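Local structure of Ac-ASP-7 (Ancylostoma caninum, 3S6S) at residues G76-Y84 with L92-S100. The protein is a secreted hookworm protein of the SCP/TAPS (pathogenesis-related) family whose function is unknown, though it probably takes part in host-parasite interactions. Numbering follows the deposited sequence.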
loop_
_atom_site.group_PDB
_atom_site.type_symbol
_atom_site.label_atom_id
_atom_site.label_comp_id
_atom_site.label_asym_id
_atom_site.label_seq_id
_atom_site.Cartn_x
_atom_site.Cartn_y
_atom_site.Cartn_z
ATOM N N GLY A 76 -1.644 -2.838 -9.700
ATOM C CA GLY A 76 -0.667 -3.649 -9.007
ATOM C C GLY A 76 -1.430 -4.501 -8.003
ATOM O O GLY A 76 -2.526 -4.125 -7.569
ATOM N N VAL A 77 -0.859 -5.650 -7.646
ATOM C CA VAL A 77 -1.496 -6.564 -6.716
ATOM C C VAL A 77 -0.451 -7.139 -5.771
ATOM O O VAL A 77 0.652 -7.487 -6.196
ATOM C CB VAL A 77 -2.194 -7.742 -7.451
ATOM C CG1 VAL A 77 -2.906 -8.664 -6.450
ATOM C CG2 VAL A 77 -3.177 -7.231 -8.488
ATOM N N THR A 78 -0.797 -7.217 -4.487
ATOM C CA THR A 78 -0.060 -8.048 -3.542
ATOM C C THR A 78 -0.991 -9.043 -2.844
ATOM O O THR A 78 -2.183 -8.803 -2.689
ATOM C CB THR A 78 0.686 -7.224 -2.476
ATOM O OG1 THR A 78 -0.257 -6.465 -1.695
ATOM C CG2 THR A 78 1.718 -6.306 -3.141
ATOM N N ARG A 79 -0.436 -10.170 -2.428
ATOM C CA ARG A 79 -1.212 -11.165 -1.714
ATOM C C ARG A 79 -0.446 -11.596 -0.492
ATOM O O ARG A 79 0.771 -11.697 -0.516
ATOM C CB ARG A 79 -1.490 -12.372 -2.604
ATOM C CG ARG A 79 -1.762 -11.991 -4.036
ATOM C CD ARG A 79 -1.906 -13.216 -4.913
ATOM N NE ARG A 79 -3.310 -13.553 -5.038
ATOM C CZ ARG A 79 -4.041 -13.252 -6.098
ATOM N NH1 ARG A 79 -3.470 -12.621 -7.131
ATOM N NH2 ARG A 79 -5.329 -13.599 -6.123
ATOM N N PHE A 80 -1.161 -11.838 0.593
ATOM C CA PHE A 80 -0.520 -12.394 1.773
ATOM C C PHE A 80 -1.519 -13.209 2.580
ATOM O O PHE A 80 -2.696 -12.849 2.682
ATOM C CB PHE A 80 0.209 -11.316 2.592
ATOM C CG PHE A 80 -0.601 -10.072 2.838
ATOM C CD1 PHE A 80 -0.688 -9.080 1.869
ATOM C CD2 PHE A 80 -1.254 -9.876 4.062
ATOM C CE1 PHE A 80 -1.427 -7.917 2.104
ATOM C CE2 PHE A 80 -2.004 -8.719 4.303
ATOM C CZ PHE A 80 -2.089 -7.738 3.329
ATOM N N SER A 81 -1.046 -14.340 3.095
ATOM C CA SER A 81 -1.901 -15.303 3.788
ATOM C C SER A 81 -1.142 -16.141 4.802
ATOM O O SER A 81 0.091 -16.124 4.856
ATOM C CB SER A 81 -2.585 -16.232 2.793
ATOM O OG SER A 81 -2.010 -16.123 1.510
ATOM N N GLY A 82 -1.889 -16.888 5.607
ATOM C CA GLY A 82 -1.283 -17.750 6.601
ATOM C C GLY A 82 -2.298 -18.435 7.482
ATOM O O GLY A 82 -3.388 -17.909 7.727
ATOM N N ASP A 83 -1.942 -19.623 7.955
ATOM C CA ASP A 83 -2.762 -20.319 8.931
ATOM C C ASP A 83 -2.564 -19.648 10.276
ATOM O O ASP A 83 -1.495 -19.108 10.560
ATOM C CB ASP A 83 -2.378 -21.792 9.006
ATOM C CG ASP A 83 -2.657 -22.532 7.713
ATOM O OD1 ASP A 83 -3.672 -22.223 7.057
ATOM O OD2 ASP A 83 -1.860 -23.418 7.348
ATOM N N TYR A 84 -3.599 -19.657 11.100
ATOM C CA TYR A 84 -3.458 -19.131 12.450
ATOM C C TYR A 84 -4.464 -19.780 13.393
ATOM O O TYR A 84 -5.338 -20.536 12.960
ATOM C CB TYR A 84 -3.616 -17.612 12.451
ATOM C CG TYR A 84 -5.021 -17.154 12.169
ATOM C CD1 TYR A 84 -5.529 -17.178 10.877
ATOM C CD2 TYR A 84 -5.844 -16.699 13.196
ATOM C CE1 TYR A 84 -6.817 -16.762 10.607
ATOM C CE2 TYR A 84 -7.134 -16.276 12.939
ATOM C CZ TYR A 84 -7.614 -16.310 11.639
ATOM O OH TYR A 84 -8.898 -15.893 11.372
ATOM N N LEU A 92 -2.796 -11.434 11.533
ATOM C CA LEU A 92 -2.567 -10.474 10.463
ATOM C C LEU A 92 -1.246 -9.787 10.697
ATOM O O LEU A 92 -0.386 -9.731 9.811
ATOM C CB LEU A 92 -3.680 -9.431 10.446
ATOM C CG LEU A 92 -3.870 -8.502 9.235
ATOM C CD1 LEU A 92 -3.568 -7.057 9.602
ATOM C CD2 LEU A 92 -3.088 -8.950 7.989
ATOM N N LYS A 93 -1.085 -9.272 11.907
ATOM C CA LYS A 93 0.136 -8.578 12.284
ATOM C C LYS A 93 1.378 -9.430 11.997
ATOM O O LYS A 93 2.406 -8.907 11.557
ATOM C CB LYS A 93 0.081 -8.189 13.738
ATOM N N GLU A 94 1.273 -10.738 12.241
ATOM C CA GLU A 94 2.388 -11.659 12.033
ATOM C C GLU A 94 2.572 -11.955 10.548
ATOM O O GLU A 94 3.694 -11.996 10.046
ATOM C CB GLU A 94 2.158 -12.968 12.788
ATOM C CG GLU A 94 2.108 -12.805 14.295
ATOM C CD GLU A 94 1.830 -14.111 15.035
ATOM O OE1 GLU A 94 1.344 -15.087 14.407
ATOM O OE2 GLU A 94 2.106 -14.151 16.255
ATOM N N ILE A 95 1.458 -12.174 9.861
ATOM C CA ILE A 95 1.469 -12.384 8.416
ATOM C C ILE A 95 2.153 -11.233 7.688
ATOM O O ILE A 95 2.889 -11.460 6.732
ATOM C CB ILE A 95 0.058 -12.569 7.882
ATOM C CG1 ILE A 95 -0.432 -13.964 8.245
ATOM C CG2 ILE A 95 0.018 -12.365 6.376
ATOM C CD1 ILE A 95 -1.886 -14.176 7.947
ATOM N N LEU A 96 1.923 -10.007 8.161
ATOM C CA LEU A 96 2.562 -8.818 7.594
ATOM C C LEU A 96 4.064 -8.813 7.824
ATOM O O LEU A 96 4.829 -8.301 7.003
ATOM C CB LEU A 96 1.965 -7.540 8.194
ATOM C CG LEU A 96 0.535 -7.172 7.803
ATOM C CD1 LEU A 96 0.047 -6.066 8.697
ATOM C CD2 LEU A 96 0.451 -6.754 6.339
ATOM N N GLU A 97 4.502 -9.359 8.952
ATOM C CA GLU A 97 5.936 -9.449 9.175
ATOM C C GLU A 97 6.531 -10.422 8.158
ATOM O O GLU A 97 7.519 -10.129 7.491
ATOM C CB GLU A 97 6.256 -9.876 10.601
ATOM C CG GLU A 97 7.703 -9.558 10.991
ATOM C CD GLU A 97 8.049 -9.975 12.420
ATOM O OE1 GLU A 97 7.142 -9.969 13.286
ATOM O OE2 GLU A 97 9.230 -10.320 12.666
ATOM N N THR A 98 5.898 -11.570 8.012
ATOM C CA THR A 98 6.344 -12.522 7.017
ATOM C C THR A 98 6.295 -11.879 5.620
ATOM O O THR A 98 7.236 -11.979 4.845
ATOM C CB THR A 98 5.509 -13.813 7.097
ATOM O OG1 THR A 98 5.777 -14.454 8.352
ATOM C CG2 THR A 98 5.859 -14.750 5.964
ATOM N N PHE A 99 5.204 -11.182 5.346
ATOM C CA PHE A 99 4.995 -10.485 4.094
ATOM C C PHE A 99 6.127 -9.497 3.811
ATOM O O PHE A 99 6.552 -9.343 2.664
ATOM C CB PHE A 99 3.651 -9.739 4.175
ATOM C CG PHE A 99 3.307 -8.937 2.945
ATOM C CD1 PHE A 99 3.019 -7.584 3.048
ATOM C CD2 PHE A 99 3.250 -9.541 1.690
ATOM C CE1 PHE A 99 2.681 -6.843 1.938
ATOM C CE2 PHE A 99 2.916 -8.805 0.568
ATOM C CZ PHE A 99 2.633 -7.450 0.687
ATOM N N SER A 100 6.597 -8.822 4.855
ATOM C CA SER A 100 7.645 -7.826 4.698
ATOM C C SER A 100 8.998 -8.436 4.364
ATOM O O SER A 100 9.930 -7.707 4.047
ATOM C CB SER A 100 7.789 -6.965 5.955
ATOM O OG SER A 100 8.389 -7.700 7.004
#
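Thr-78 meets the rim of the Phe-99 ring, its CB 3.7 Å from Phe-99 CZ and close to the ring plane, while its OG1 is hydrogen-bonded to Tyr-140 OH on the neighbouring strand. Arg-79 turns its side chain away from the helix; its carbonyl O lies 3.8 Å from Phe-99 CE2, a van der Waals contact. Phe-80 fills the middle of the contact. With chi1 at 47°, Phe-80 CG lies between its backbone N and carbonyl carbon, a turn that sets the ring obliquely against that of Phe-99, the planes at 34° and the centroids 4.5 Å apart; Phe-80 CD1 stands over the centre of the Phe-99 face. The edge of the Phe-80 ring is met by Ile-95 CG2, 3.6 Å from Phe-80 CD2, and by Leu-92 CD2, whereas Leu-96 CD2 comes obliquely to within 3.7 Å of Phe-80 CE2. Trp-136 brings a nearly parallel ring to Phe-80. Beyond Ser-81, the extended Ile-95 side chain lays CD1 against the backbone, 3.6 Å from Gly-82 N, where no side chain intervenes. No hydrogen bond joins the segments: apolar packing seats helix 88-99 across edge strand 76-83, while Leu-92 and Leu-96 also touch helix 16-34 and Phe-99 touches helix 103-110, a layering characteristic of the alpha-beta-alpha sandwich of SCP/TAPS (CAP) proteins.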